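Local coordinates for alcohol dehydrogenase, zinc-containing (Streptococcus pneumoniae serotype 2, PDB 5YLN), which probably catalyses the NAD+-dependent interconversion of alcohols with aldehydes or ketones, as a zinc-containing member of the alcohol dehydrogenase family, at residues Ser145-Met151 / Pro316-Val320; Arg240-Ala245 / Ile261-Thr267; Asp110-Phe116 / Leu128-His132. The contacts are given in a common frame with arbitrary orientation. Numbering follows the deposited sequence.

Contact 1 (Ser145-Met151 / Pro316-Val320)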
ATOM      1  N   SER A 145     -34.854   5.877   1.215  1.00 37.40           N
ATOM      2  CA  SER A 145     -35.158   7.233   0.787  1.00 42.80           C
ATOM      3  C   SER A 145     -34.293   7.641  -0.408  1.00 41.79           C
ATOM      4  O   SER A 145     -33.161   7.175  -0.579  1.00 36.15           O
ATOM      5  CB  SER A 145     -34.930   8.211   1.939  1.00 41.00           C
ATOM      6  OG  SER A 145     -33.537   8.335   2.192  1.00 41.99           O
ATOM      7  N   ASP A 146     -34.853   8.532  -1.235  1.00 40.95           N
ATOM      8  CA  ASP A 146     -34.138   9.071  -2.392  1.00 41.01           C
ATOM      9  C   ASP A 146     -32.806   9.692  -1.985  1.00 30.97           C
ATOM     10  O   ASP A 146     -31.794   9.499  -2.661  1.00 40.32           O
ATOM     11  CB  ASP A 146     -35.004  10.113  -3.097  1.00 42.25           C
ATOM     12  CG  ASP A 146     -36.170   9.499  -3.887  1.00 50.27           C
ATOM     13  OD1 ASP A 146     -36.361   8.258  -3.874  1.00 50.46           O
ATOM     14  OD2 ASP A 146     -36.890  10.279  -4.549  1.00 52.34           O
ATOM     15  N   GLU A 147     -32.784  10.405  -0.860  1.00 32.45           N
ATOM     16  CA  GLU A 147     -31.560  11.066  -0.427  1.00 37.77           C
ATOM     17  C   GLU A 147     -30.479  10.049  -0.103  1.00 38.11           C
ATOM     18  O   GLU A 147     -29.300  10.273  -0.395  1.00 37.57           O
ATOM     19  CB  GLU A 147     -31.841  11.957   0.784  1.00 42.56           C
ATOM     20  CG  GLU A 147     -32.697  13.186   0.482  1.00 57.94           C
ATOM     21  CD  GLU A 147     -34.143  12.841   0.156  1.00 66.55           C
ATOM     22  OE1 GLU A 147     -34.634  13.304  -0.893  1.00 69.11           O
ATOM     23  OE2 GLU A 147     -34.779  12.095   0.935  1.00 64.88           O
ATOM     24  N   ALA A 148     -30.861   8.920   0.498  1.00 34.49           N
ATOM     25  CA  ALA A 148     -29.880   7.886   0.785  1.00 34.30           C
ATOM     26  C   ALA A 148     -29.418   7.203  -0.497  1.00 37.03           C
ATOM     27  O   ALA A 148     -28.237   6.867  -0.633  1.00 35.86           O
ATOM     28  CB  ALA A 148     -30.450   6.861   1.764  1.00 42.65           C
ATOM     29  N   LEU A 149     -30.324   7.007  -1.455  1.00 34.53           N
ATOM     30  CA  LEU A 149     -29.925   6.333  -2.686  1.00 28.97           C
ATOM     31  C   LEU A 149     -28.958   7.177  -3.509  1.00 29.37           C
ATOM     32  O   LEU A 149     -28.024   6.634  -4.112  1.00 30.78           O
ATOM     33  CB  LEU A 149     -31.160   5.971  -3.510  1.00 33.35           C
ATOM     34  CG  LEU A 149     -32.018   4.872  -2.878  1.00 34.02           C
ATOM     35  CD1 LEU A 149     -33.405   4.803  -3.540  1.00 32.38           C
ATOM     36  CD2 LEU A 149     -31.272   3.500  -2.936  1.00 26.29           C
ATOM     37  N   VAL A 150     -29.167   8.501  -3.574  1.00 31.65           N
ATOM     38  CA  VAL A 150     -28.243   9.333  -4.349  1.00 32.06           C
ATOM     39  C   VAL A 150     -26.830   9.251  -3.775  1.00 33.04           C
ATOM     40  O   VAL A 150     -25.841   9.335  -4.513  1.00 34.55           O
ATOM     41  CB  VAL A 150     -28.750  10.787  -4.412  1.00 35.63           C
ATOM     42  CG1 VAL A 150     -27.686  11.723  -5.012  1.00 35.94           C
ATOM     43  CG2 VAL A 150     -30.006  10.856  -5.237  1.00 32.49           C
ATOM     44  N   MET A 151     -26.709   9.096  -2.453  1.00 34.99           N
ATOM     45  CA  MET A 151     -25.403   8.948  -1.818  1.00 26.53           C
ATOM     46  C   MET A 151     -24.696   7.661  -2.238  1.00 27.90           C
ATOM     47  O   MET A 151     -23.472   7.570  -2.119  1.00 37.18           O
ATOM     48  CB  MET A 151     -25.558   9.007  -0.291  1.00 26.56           C
ATOM     49  CG  MET A 151     -26.173  10.316   0.260  1.00 27.09           C
ATOM     50  SD  MET A 151     -25.252  11.840  -0.147  1.00 35.97           S
ATOM     51  CE  MET A 151     -26.071  12.454  -1.615  1.00 30.82           C
ATOM     52  N   PRO A 316     -27.412   6.949   5.675  1.00 42.43           N
ATOM     53  CA  PRO A 316     -26.642   7.929   4.888  1.00 45.81           C
ATOM     54  C   PRO A 316     -27.421   9.177   4.504  1.00 41.52           C
ATOM     55  O   PRO A 316     -26.800  10.160   4.084  1.00 33.98           O
ATOM     56  CB  PRO A 316     -26.238   7.135   3.645  1.00 42.57           C
ATOM     57  CG  PRO A 316     -27.274   6.048   3.547  1.00 44.81           C
ATOM     58  CD  PRO A 316     -27.617   5.691   4.939  1.00 37.48           C
ATOM     59  N   GLU A 317     -28.748   9.182   4.636  1.00 38.10           N
ATOM     60  CA  GLU A 317     -29.490  10.374   4.268  1.00 40.37           C
ATOM     61  C   GLU A 317     -29.103  11.573   5.118  1.00 39.51           C
ATOM     62  O   GLU A 317     -29.424  12.698   4.735  1.00 36.77           O
ATOM     63  CB  GLU A 317     -31.001  10.127   4.355  1.00 39.06           C
ATOM     64  CG  GLU A 317     -31.525   9.683   5.710  1.00 49.09           C
ATOM     65  CD  GLU A 317     -31.444   8.164   5.938  1.00 53.95           C
ATOM     66  OE1 GLU A 317     -32.164   7.679   6.834  1.00 59.21           O
ATOM     67  OE2 GLU A 317     -30.674   7.459   5.244  1.00 47.35           O
ATOM     68  N   LYS A 318     -28.398  11.375   6.239  1.00 37.39           N
ATOM     69  CA  LYS A 318     -27.980  12.535   7.016  1.00 40.87           C
ATOM     70  C   LYS A 318     -26.796  13.278   6.392  1.00 35.20           C
ATOM     71  O   LYS A 318     -26.428  14.336   6.892  1.00 39.47           O
ATOM     72  CB  LYS A 318     -27.672  12.135   8.470  1.00 45.54           C
ATOM     73  CG  LYS A 318     -26.717  10.976   8.666  1.00 54.25           C
ATOM     74  CD  LYS A 318     -26.680  10.548  10.142  1.00 63.70           C
ATOM     75  CE  LYS A 318     -26.141   9.129  10.303  1.00 69.29           C
ATOM     76  NZ  LYS A 318     -26.356   8.568  11.673  1.00 69.35           N
ATOM     77  N   LEU A 319     -26.208  12.756   5.310  1.00 30.78           N
ATOM     78  CA  LEU A 319     -25.274  13.529   4.501  1.00 37.06           C
ATOM     79  C   LEU A 319     -25.950  14.667   3.742  1.00 36.67           C
ATOM     80  O   LEU A 319     -25.255  15.547   3.224  1.00 34.61           O
ATOM     81  CB  LEU A 319     -24.556  12.611   3.510  1.00 28.65           C
ATOM     82  CG  LEU A 319     -23.543  11.686   4.208  1.00 34.32           C
ATOM     83  CD1 LEU A 319     -23.122  10.535   3.310  1.00 38.07           C
ATOM     84  CD2 LEU A 319     -22.316  12.458   4.685  1.00 34.83           C
ATOM     85  N   VAL A 320     -27.277  14.671   3.639  1.00 36.57           N
ATOM     86  CA  VAL A 320     -27.980  15.653   2.816  1.00 41.08           C
ATOM     87  C   VAL A 320     -28.557  16.731   3.722  1.00 44.13           C
ATOM     88  O   VAL A 320     -29.322  16.435   4.647  1.00 36.55           O
ATOM     89  CB  VAL A 320     -29.077  15.002   1.960  1.00 33.90           C
ATOM     90  CG1 VAL A 320     -29.912  16.097   1.253  1.00 30.15           C
ATOM     91  CG2 VAL A 320     -28.442  14.052   0.942  1.00 29.27           C
TER
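Apolar packing carries this contact, in which one face of the helix at 146-151 meets the short 3-10 segment 316-319. Met151 supplies the long, flexible group: its SD lies 3.8 Å from Leu319 CB and its CE 3.8 Å from Val320 CG2, while Met151 CB faces Pro316 CB at 4.4 Å. Ala148, small enough to let the backbones close to 4.3 Å between its CA and that of Glu317, rests its CB 3.7 Å from Pro316 CG and 3.5 Å from Glu317 OE2.

Ser145 and Glu147 turn their polar ends to other tasks. Ser145 is the N-cap, its OG accepting from Ala148 N at 3.2 Å. Glu147 lends its aliphatic part, with CB 4.0 Å from Val320 CG2, and sends its carboxylate away to Lys38.

The contact thus joins helix 146-151 to the turn leading into strand 322-325, in the buried interior, with the Met151 side chain about 10 Å from a bound zinc. Around it, Leu149 and Val150 pack on strand 66-72, Leu319 on helix 182-191, and Pro316 on helix 302-310.

Contact 2 (Arg240-Ala245 / Ile261-Thr267)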
ATOM      1  N   ARG A 240       1.248   4.114  20.109  1.00 35.23           N
ATOM      2  CA  ARG A 240       1.483   3.305  18.924  1.00 40.16           C
ATOM      3  C   ARG A 240       1.022   3.957  17.625  1.00 38.11           C
ATOM      4  O   ARG A 240       1.489   3.554  16.553  1.00 37.67           O
ATOM      5  CB  ARG A 240       0.810   1.936  19.076  1.00 37.13           C
ATOM      6  CG  ARG A 240       1.338   1.171  20.269  1.00 47.28           C
ATOM      7  CD  ARG A 240       1.279  -0.343  20.063  1.00 50.90           C
ATOM      8  NE  ARG A 240       2.084  -1.035  21.065  1.00 43.27           N
ATOM      9  CZ  ARG A 240       1.654  -1.328  22.286  1.00 48.76           C
ATOM     10  NH1 ARG A 240       0.418  -1.004  22.655  1.00 59.16           N
ATOM     11  NH2 ARG A 240       2.457  -1.946  23.145  1.00 49.74           N
ATOM     12  N   GLY A 241       0.152   4.961  17.679  1.00 39.50           N
ATOM     13  CA  GLY A 241      -0.417   5.512  16.458  1.00 35.44           C
ATOM     14  C   GLY A 241      -1.604   4.686  15.990  1.00 34.41           C
ATOM     15  O   GLY A 241      -1.973   3.675  16.591  1.00 36.80           O
ATOM     16  N   VAL A 242      -2.230   5.136  14.898  1.00 28.29           N
ATOM     17  CA  VAL A 242      -3.470   4.520  14.442  1.00 27.72           C
ATOM     18  C   VAL A 242      -3.179   3.367  13.494  1.00 29.00           C
ATOM     19  O   VAL A 242      -2.139   3.321  12.822  1.00 32.66           O
ATOM     20  CB  VAL A 242      -4.398   5.574  13.804  1.00 32.94           C
ATOM     21  CG1 VAL A 242      -4.816   6.564  14.858  1.00 34.11           C
ATOM     22  CG2 VAL A 242      -3.724   6.292  12.615  1.00 27.74           C
ATOM     23  N   ASP A 243      -4.118   2.408  13.444  1.00 26.73           N
ATOM     24  CA  ASP A 243      -4.032   1.328  12.471  1.00 28.30           C
ATOM     25  C   ASP A 243      -4.469   1.772  11.081  1.00 30.44           C
ATOM     26  O   ASP A 243      -4.032   1.184  10.087  1.00 32.08           O
ATOM     27  CB  ASP A 243      -4.872   0.133  12.938  1.00 29.32           C
ATOM     28  CG  ASP A 243      -4.459  -0.353  14.331  1.00 40.08           C
ATOM     29  OD1 ASP A 243      -3.247  -0.558  14.537  1.00 42.40           O
ATOM     30  OD2 ASP A 243      -5.336  -0.477  15.226  1.00 41.24           O
ATOM     31  N   VAL A 244      -5.325   2.785  10.985  1.00 26.05           N
ATOM     32  CA  VAL A 244      -5.816   3.279   9.699  1.00 30.33           C
ATOM     33  C   VAL A 244      -5.871   4.797   9.748  1.00 30.34           C
ATOM     34  O   VAL A 244      -6.390   5.377  10.712  1.00 29.11           O
ATOM     35  CB  VAL A 244      -7.214   2.733   9.340  1.00 34.27           C
ATOM     36  CG1 VAL A 244      -7.538   3.052   7.880  1.00 27.62           C
ATOM     37  CG2 VAL A 244      -7.343   1.207   9.648  1.00 37.04           C
ATOM     38  N   ALA A 245      -5.330   5.443   8.715  1.00 27.47           N
ATOM     39  CA  ALA A 245      -5.481   6.882   8.522  1.00 35.11           C
ATOM     40  C   ALA A 245      -6.122   7.085   7.155  1.00 32.64           C
ATOM     41  O   ALA A 245      -5.522   6.760   6.126  1.00 35.75           O
ATOM     42  CB  ALA A 245      -4.135   7.625   8.623  1.00 27.27           C
ATOM     43  N   ILE A 261       1.081   9.858  11.856  1.00 33.89           N
ATOM     44  CA  ILE A 261       0.287   9.259  12.924  1.00 32.43           C
ATOM     45  C   ILE A 261       0.061   7.776  12.727  1.00 32.85           C
ATOM     46  O   ILE A 261      -0.468   7.121  13.635  1.00 32.02           O
ATOM     47  CB  ILE A 261      -1.069   9.975  13.096  1.00 37.83           C
ATOM     48  CG1 ILE A 261      -1.911   9.887  11.808  1.00 34.16           C
ATOM     49  CG2 ILE A 261      -0.837  11.411  13.521  1.00 34.28           C
ATOM     50  CD1 ILE A 261      -3.455  10.068  12.006  1.00 31.97           C
ATOM     51  N   ILE A 262       0.436   7.229  11.576  1.00 28.77           N
ATOM     52  CA  ILE A 262       0.179   5.837  11.291  1.00 28.18           C
ATOM     53  C   ILE A 262       1.135   4.974  12.108  1.00 33.06           C
ATOM     54  O   ILE A 262       2.309   5.304  12.282  1.00 32.68           O
ATOM     55  CB  ILE A 262       0.303   5.588   9.779  1.00 32.80           C
ATOM     56  CG1 ILE A 262      -0.322   4.253   9.415  1.00 29.39           C
ATOM     57  CG2 ILE A 262       1.747   5.714   9.305  1.00 32.30           C
ATOM     58  CD1 ILE A 262      -1.820   4.215   9.647  1.00 29.88           C
ATOM     59  N   GLY A 263       0.612   3.888  12.674  1.00 30.67           N
ATOM     60  CA  GLY A 263       1.418   3.004  13.486  1.00 31.34           C
ATOM     61  C   GLY A 263       1.991   1.855  12.693  1.00 32.56           C
ATOM     62  O   GLY A 263       1.687   1.690  11.513  1.00 33.49           O
ATOM     63  N   VAL A 264       2.836   1.059  13.377  1.00 30.91           N
ATOM     64  CA  VAL A 264       3.338  -0.182  12.794  1.00 27.75           C
ATOM     65  C   VAL A 264       2.173  -1.003  12.263  1.00 29.20           C
ATOM     66  O   VAL A 264       1.164  -1.185  12.955  1.00 26.93           O
ATOM     67  CB  VAL A 264       4.145  -0.992  13.824  1.00 36.30           C
ATOM     68  CG1 VAL A 264       4.413  -2.385  13.268  1.00 33.72           C
ATOM     69  CG2 VAL A 264       5.454  -0.301  14.171  1.00 34.21           C
ATOM     70  N   ASP A 265       2.317  -1.500  11.029  1.00 29.78           N
ATOM     71  CA  ASP A 265       1.415  -2.393  10.316  1.00 32.30           C
ATOM     72  C   ASP A 265       0.213  -1.637   9.756  1.00 34.87           C
ATOM     73  O   ASP A 265      -0.686  -2.276   9.158  1.00 30.92           O
ATOM     74  CB  ASP A 265       0.931  -3.571  11.189  1.00 30.60           C
ATOM     75  CG  ASP A 265       0.553  -4.788  10.363  1.00 40.01           C
ATOM     76  OD1 ASP A 265       1.315  -5.092   9.417  1.00 43.41           O
ATOM     77  OD2 ASP A 265      -0.483  -5.443  10.661  1.00 38.69           O
ATOM     78  N   GLY A 266       0.161  -0.310   9.913  1.00 30.24           N
ATOM     79  CA  GLY A 266      -1.013   0.458   9.558  1.00 32.58           C
ATOM     80  C   GLY A 266      -1.085   0.817   8.084  1.00 39.68           C
ATOM     81  O   GLY A 266      -0.129   0.633   7.334  1.00 25.91           O
ATOM     82  N   THR A 267      -2.255   1.326   7.675  1.00 29.69           N
ATOM     83  CA  THR A 267      -2.485   1.721   6.291  1.00 25.55           C
ATOM     84  C   THR A 267      -2.931   3.181   6.231  1.00 28.79           C
ATOM     85  O   THR A 267      -3.862   3.584   6.932  1.00 33.80           O
ATOM     86  CB  THR A 267      -3.526   0.813   5.621  1.00 26.48           C
ATOM     87  OG1 THR A 267      -3.017  -0.527   5.535  1.00 33.81           O
ATOM     88  CG2 THR A 267      -3.884   1.297   4.226  1.00 24.88           C
TER
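Four backbone hydrogen bonds join these segments, two on each side of a corner at Asp243. Before it, Val242 pairs with 261-263: its N donates to Ile261 O at 2.9 Å, and its O accepts from Gly263 N at 2.8 Å. Beyond it, Val244 and Thr267 pair within the parallel sheet of the Rossmann-like domain, where Thr267 N donates to Asp243 O (3.0 Å) and Ala245 N to Thr267 O (3.0 Å). Val244 CA adds a CA-H...O contact to Thr267 O at 3.4 Å.

Between the two pieces runs a type II turn, closed by Gly266 N to Gly263 O at 3.0 Å. Glycines suit the tight places: a side chain on Gly241 or Gly263 would collide with a facing carbonyl. Ile262 CD1 fills the gap, 3.3 Å from Val242 O, while Ile261 CD1 packs 3.8 Å from Val242 CG2.

Other groups find partners outside. Asp243 N bonds to Ser174 OG, Asn291 ND2 donates to Thr267 OG1, and Arg288 NE to Ile262 O; flanking strands bond the backbones of Val244 and Gly266. Main-chain bonding thus fixes the strand register, branched aliphatic side chains seal it, and Arg240 directs its charge into a salt bridge with Glu109 of the second subunit.

Contact 3 (Asp110-Phe116 / Leu128-His132)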
ATOM      1  N   ASP A 110     -13.555  -0.094 -22.053  1.00 43.70           N
ATOM      2  CA  ASP A 110     -14.505   0.039 -23.161  1.00 41.32           C
ATOM      3  C   ASP A 110     -15.613   0.994 -22.714  1.00 40.57           C
ATOM      4  O   ASP A 110     -16.615   0.549 -22.146  1.00 41.40           O
ATOM      5  CB  ASP A 110     -15.044  -1.328 -23.548  1.00 37.58           C
ATOM      6  CG  ASP A 110     -16.174  -1.249 -24.552  1.00 48.71           C
ATOM      7  OD1 ASP A 110     -16.264  -0.231 -25.272  1.00 50.57           O
ATOM      8  OD2 ASP A 110     -16.988  -2.205 -24.602  1.00 55.16           O
ATOM      9  N   GLU A 111     -15.426   2.285 -22.987  1.00 32.12           N
ATOM     10  CA  GLU A 111     -16.305   3.369 -22.530  1.00 30.20           C
ATOM     11  C   GLU A 111     -16.716   3.159 -21.074  1.00 42.91           C
ATOM     12  O   GLU A 111     -17.895   3.073 -20.727  1.00 50.31           O
ATOM     13  CB  GLU A 111     -17.545   3.535 -23.427  1.00 34.53           C
ATOM     14  CG  GLU A 111     -18.178   4.973 -23.294  1.00 34.63           C
ATOM     15  CD  GLU A 111     -19.418   5.251 -24.177  1.00 43.65           C
ATOM     16  OE1 GLU A 111     -19.998   4.311 -24.760  1.00 48.66           O
ATOM     17  OE2 GLU A 111     -19.818   6.439 -24.288  1.00 48.71           O
ATOM     18  N   GLY A 112     -15.703   3.074 -20.211  1.00 42.24           N
ATOM     19  CA  GLY A 112     -15.920   2.719 -18.826  1.00 39.24           C
ATOM     20  C   GLY A 112     -15.065   3.551 -17.893  1.00 34.53           C
ATOM     21  O   GLY A 112     -14.285   4.397 -18.323  1.00 41.44           O
ATOM     22  N   GLY A 113     -15.238   3.293 -16.604  1.00 37.45           N
ATOM     23  CA  GLY A 113     -14.585   4.073 -15.580  1.00 39.30           C
ATOM     24  C   GLY A 113     -15.441   5.254 -15.171  1.00 33.06           C
ATOM     25  O   GLY A 113     -16.659   5.287 -15.385  1.00 29.47           O
ATOM     26  N   TRP A 114     -14.782   6.252 -14.586  1.00 35.82           N
ATOM     27  CA  TRP A 114     -15.466   7.490 -14.229  1.00 26.68           C
ATOM     28  C   TRP A 114     -15.476   8.379 -15.459  1.00 34.71           C
ATOM     29  O   TRP A 114     -14.463   8.984 -15.818  1.00 40.56           O
ATOM     30  CB  TRP A 114     -14.811   8.180 -13.041  1.00 29.21           C
ATOM     31  CG  TRP A 114     -15.317   9.558 -12.895  1.00 34.53           C
ATOM     32  CD1 TRP A 114     -16.631   9.957 -12.846  1.00 39.32           C
ATOM     33  CD2 TRP A 114     -14.536  10.745 -12.840  1.00 36.13           C
ATOM     34  NE1 TRP A 114     -16.712  11.330 -12.741  1.00 31.78           N
ATOM     35  CE2 TRP A 114     -15.433  11.837 -12.746  1.00 42.21           C
ATOM     36  CE3 TRP A 114     -13.165  11.001 -12.851  1.00 40.13           C
ATOM     37  CZ2 TRP A 114     -14.994  13.148 -12.662  1.00 38.35           C
ATOM     38  CZ3 TRP A 114     -12.732  12.313 -12.784  1.00 40.76           C
ATOM     39  CH2 TRP A 114     -13.639  13.364 -12.682  1.00 36.82           C
ATOM     40  N   ILE A 115     -16.620   8.448 -16.131  1.00 27.44           N
ATOM     41  CA  ILE A 115     -16.682   9.259 -17.340  1.00 38.31           C
ATOM     42  C   ILE A 115     -17.834  10.263 -17.271  1.00 32.39           C
ATOM     43  O   ILE A 115     -17.805  11.290 -17.964  1.00 30.73           O
ATOM     44  CB  ILE A 115     -16.776   8.371 -18.599  1.00 32.03           C
ATOM     45  CG1 ILE A 115     -17.966   7.416 -18.520  1.00 32.44           C
ATOM     46  CG2 ILE A 115     -15.434   7.604 -18.841  1.00 31.76           C
ATOM     47  CD1 ILE A 115     -18.080   6.528 -19.743  1.00 36.77           C
ATOM     48  N   PHE A 116     -18.854   9.971 -16.453  1.00 35.79           N
ATOM     49  CA  PHE A 116     -19.993  10.891 -16.320  1.00 35.01           C
ATOM     50  C   PHE A 116     -19.489  12.260 -15.840  1.00 35.53           C
ATOM     51  O   PHE A 116     -18.832  12.326 -14.791  1.00 30.24           O
ATOM     52  CB  PHE A 116     -21.055  10.357 -15.342  1.00 32.44           C
ATOM     53  CG  PHE A 116     -21.919   9.231 -15.880  1.00 34.47           C
ATOM     54  CD1 PHE A 116     -22.570   9.333 -17.106  1.00 37.37           C
ATOM     55  CD2 PHE A 116     -22.122   8.088 -15.119  1.00 27.51           C
ATOM     56  CE1 PHE A 116     -23.377   8.303 -17.574  1.00 40.24           C
ATOM     57  CE2 PHE A 116     -22.923   7.038 -15.576  1.00 39.02           C
ATOM     58  CZ  PHE A 116     -23.547   7.140 -16.808  1.00 36.71           C
ATOM     59  N   LEU A 128     -30.251  11.496 -19.247  1.00 32.16           N
ATOM     60  CA  LEU A 128     -28.881  11.012 -19.232  1.00 30.73           C
ATOM     61  C   LEU A 128     -28.767   9.797 -20.141  1.00 42.51           C
ATOM     62  O   LEU A 128     -29.542   8.849 -20.006  1.00 30.46           O
ATOM     63  CB  LEU A 128     -28.466  10.656 -17.800  1.00 30.09           C
ATOM     64  CG  LEU A 128     -27.161   9.878 -17.608  1.00 34.44           C
ATOM     65  CD1 LEU A 128     -25.968  10.790 -17.885  1.00 32.63           C
ATOM     66  CD2 LEU A 128     -27.103   9.298 -16.201  1.00 28.94           C
ATOM     67  N   ARG A 129     -27.799   9.810 -21.051  1.00 38.97           N
ATOM     68  CA  ARG A 129     -27.420   8.585 -21.733  1.00 38.20           C
ATOM     69  C   ARG A 129     -26.523   7.774 -20.807  1.00 38.63           C
ATOM     70  O   ARG A 129     -25.508   8.280 -20.310  1.00 31.17           O
ATOM     71  CB  ARG A 129     -26.704   8.869 -23.053  1.00 32.37           C
ATOM     72  CG  ARG A 129     -25.944   7.642 -23.534  1.00 38.49           C
ATOM     73  CD  ARG A 129     -25.301   7.811 -24.887  1.00 40.35           C
ATOM     74  NE  ARG A 129     -24.626   6.562 -25.240  1.00 38.95           N
ATOM     75  CZ  ARG A 129     -23.313   6.370 -25.160  1.00 42.11           C
ATOM     76  NH1 ARG A 129     -22.516   7.362 -24.763  1.00 30.42           N
ATOM     77  NH2 ARG A 129     -22.796   5.183 -25.469  1.00 36.67           N
ATOM     78  N   VAL A 130     -26.897   6.525 -20.564  1.00 29.41           N
ATOM     79  CA  VAL A 130     -26.147   5.647 -19.674  1.00 32.77           C
ATOM     80  C   VAL A 130     -25.527   4.529 -20.511  1.00 31.09           C
ATOM     81  O   VAL A 130     -26.246   3.627 -20.960  1.00 37.92           O
ATOM     82  CB  VAL A 130     -27.049   5.073 -18.581  1.00 36.21           C
ATOM     83  CG1 VAL A 130     -26.254   4.151 -17.677  1.00 29.05           C
ATOM     84  CG2 VAL A 130     -27.700   6.196 -17.824  1.00 33.65           C
ATOM     85  N   PRO A 131     -24.210   4.527 -20.735  1.00 37.47           N
ATOM     86  CA  PRO A 131     -23.578   3.373 -21.398  1.00 34.64           C
ATOM     87  C   PRO A 131     -23.607   2.150 -20.492  1.00 34.07           C
ATOM     88  O   PRO A 131     -23.625   2.273 -19.267  1.00 34.89           O
ATOM     89  CB  PRO A 131     -22.135   3.833 -21.646  1.00 33.36           C
ATOM     90  CG  PRO A 131     -22.091   5.311 -21.264  1.00 36.79           C
ATOM     91  CD  PRO A 131     -23.216   5.514 -20.283  1.00 32.34           C
ATOM     92  N   HIS A 132     -23.643   0.967 -21.115  1.00 37.58           N
ATOM     93  CA  HIS A 132     -23.613  -0.322 -20.409  1.00 32.82           C
ATOM     94  C   HIS A 132     -24.633  -0.376 -19.280  1.00 35.20           C
ATOM     95  O   HIS A 132     -24.299  -0.636 -18.120  1.00 34.07           O
ATOM     96  CB  HIS A 132     -22.218  -0.609 -19.873  1.00 30.82           C
ATOM     97  CG  HIS A 132     -21.163  -0.598 -20.928  1.00 35.26           C
ATOM     98  ND1 HIS A 132     -21.206  -1.425 -22.029  1.00 43.23           N
ATOM     99  CD2 HIS A 132     -20.044   0.157 -21.064  1.00 40.00           C
ATOM    100  CE1 HIS A 132     -20.158  -1.182 -22.799  1.00 40.09           C
ATOM    101  NE2 HIS A 132     -19.435  -0.231 -22.231  1.00 38.58           N
TER
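In the GroES-like domain, the chain leaving the four-cysteine zinc lobe folds back over the end of strand 127-129. The main bump is the Phe116 ring, which drops into a hollow lined by Leu128, Val130 and Pro131. Its CE1 lies 3.6 Å from Leu128 CD1, and its CZ lies 4.1 Å from Val130 CG1 and 3.9 Å from Pro131 CD. A flat, rigid ring suits this slot, whose rim includes Arg129 O, at the ring edge. Thr136 of helix 133-136 and His64, a ligand of the other zinc, also touch Phe116.

Pro131 is a smaller bump facing the other segment, with its CG 4.5 Å from Ile115 CD1 and its CB 3.8 Å from Glu111 OE1. Extended Glu111 reaches past it to meet the edge of the Arg129 guanidinium, near its plane, forming a two-pronged salt bridge: Arg129 NH1 to Glu111 OE2 at 2.9 Å and Arg129 NH2 to Glu111 OE1 at 3.0 Å. Lys28 shares the same carboxylate.

At the zinc end, His132 touches Cys94, one of the metal's four cysteine ligands. Its imidazole offers a donor at the tip of a flat ring lying beside that cysteine: His132 NE2 donates to Asp110 O at 2.9 Å.

In the fold
Contact 2 is a sheet contact inside the nucleotide-binding type domain, whereas contact 3 belongs to the GroES-like domain on the opposite side of the chain's centre, their centres about 37 Å apart. Contact 1, its centre about 12 Å from that of the chain, is the most central, and contact 2 is nested within the loop it closes. No two share a helix or strand, and none touch; contacts 1 and 3 come closest, about 11 Å between nearest atoms. Contacts 1 and 2 are buried, contact 3 only partly, and there a salt bridge and a histidine bond accompany aromatic packing. Side-chain packing dominates contact 1, main-chain bonds contact 2. Zinc lies about 5 Å from Asp110 in contact 3.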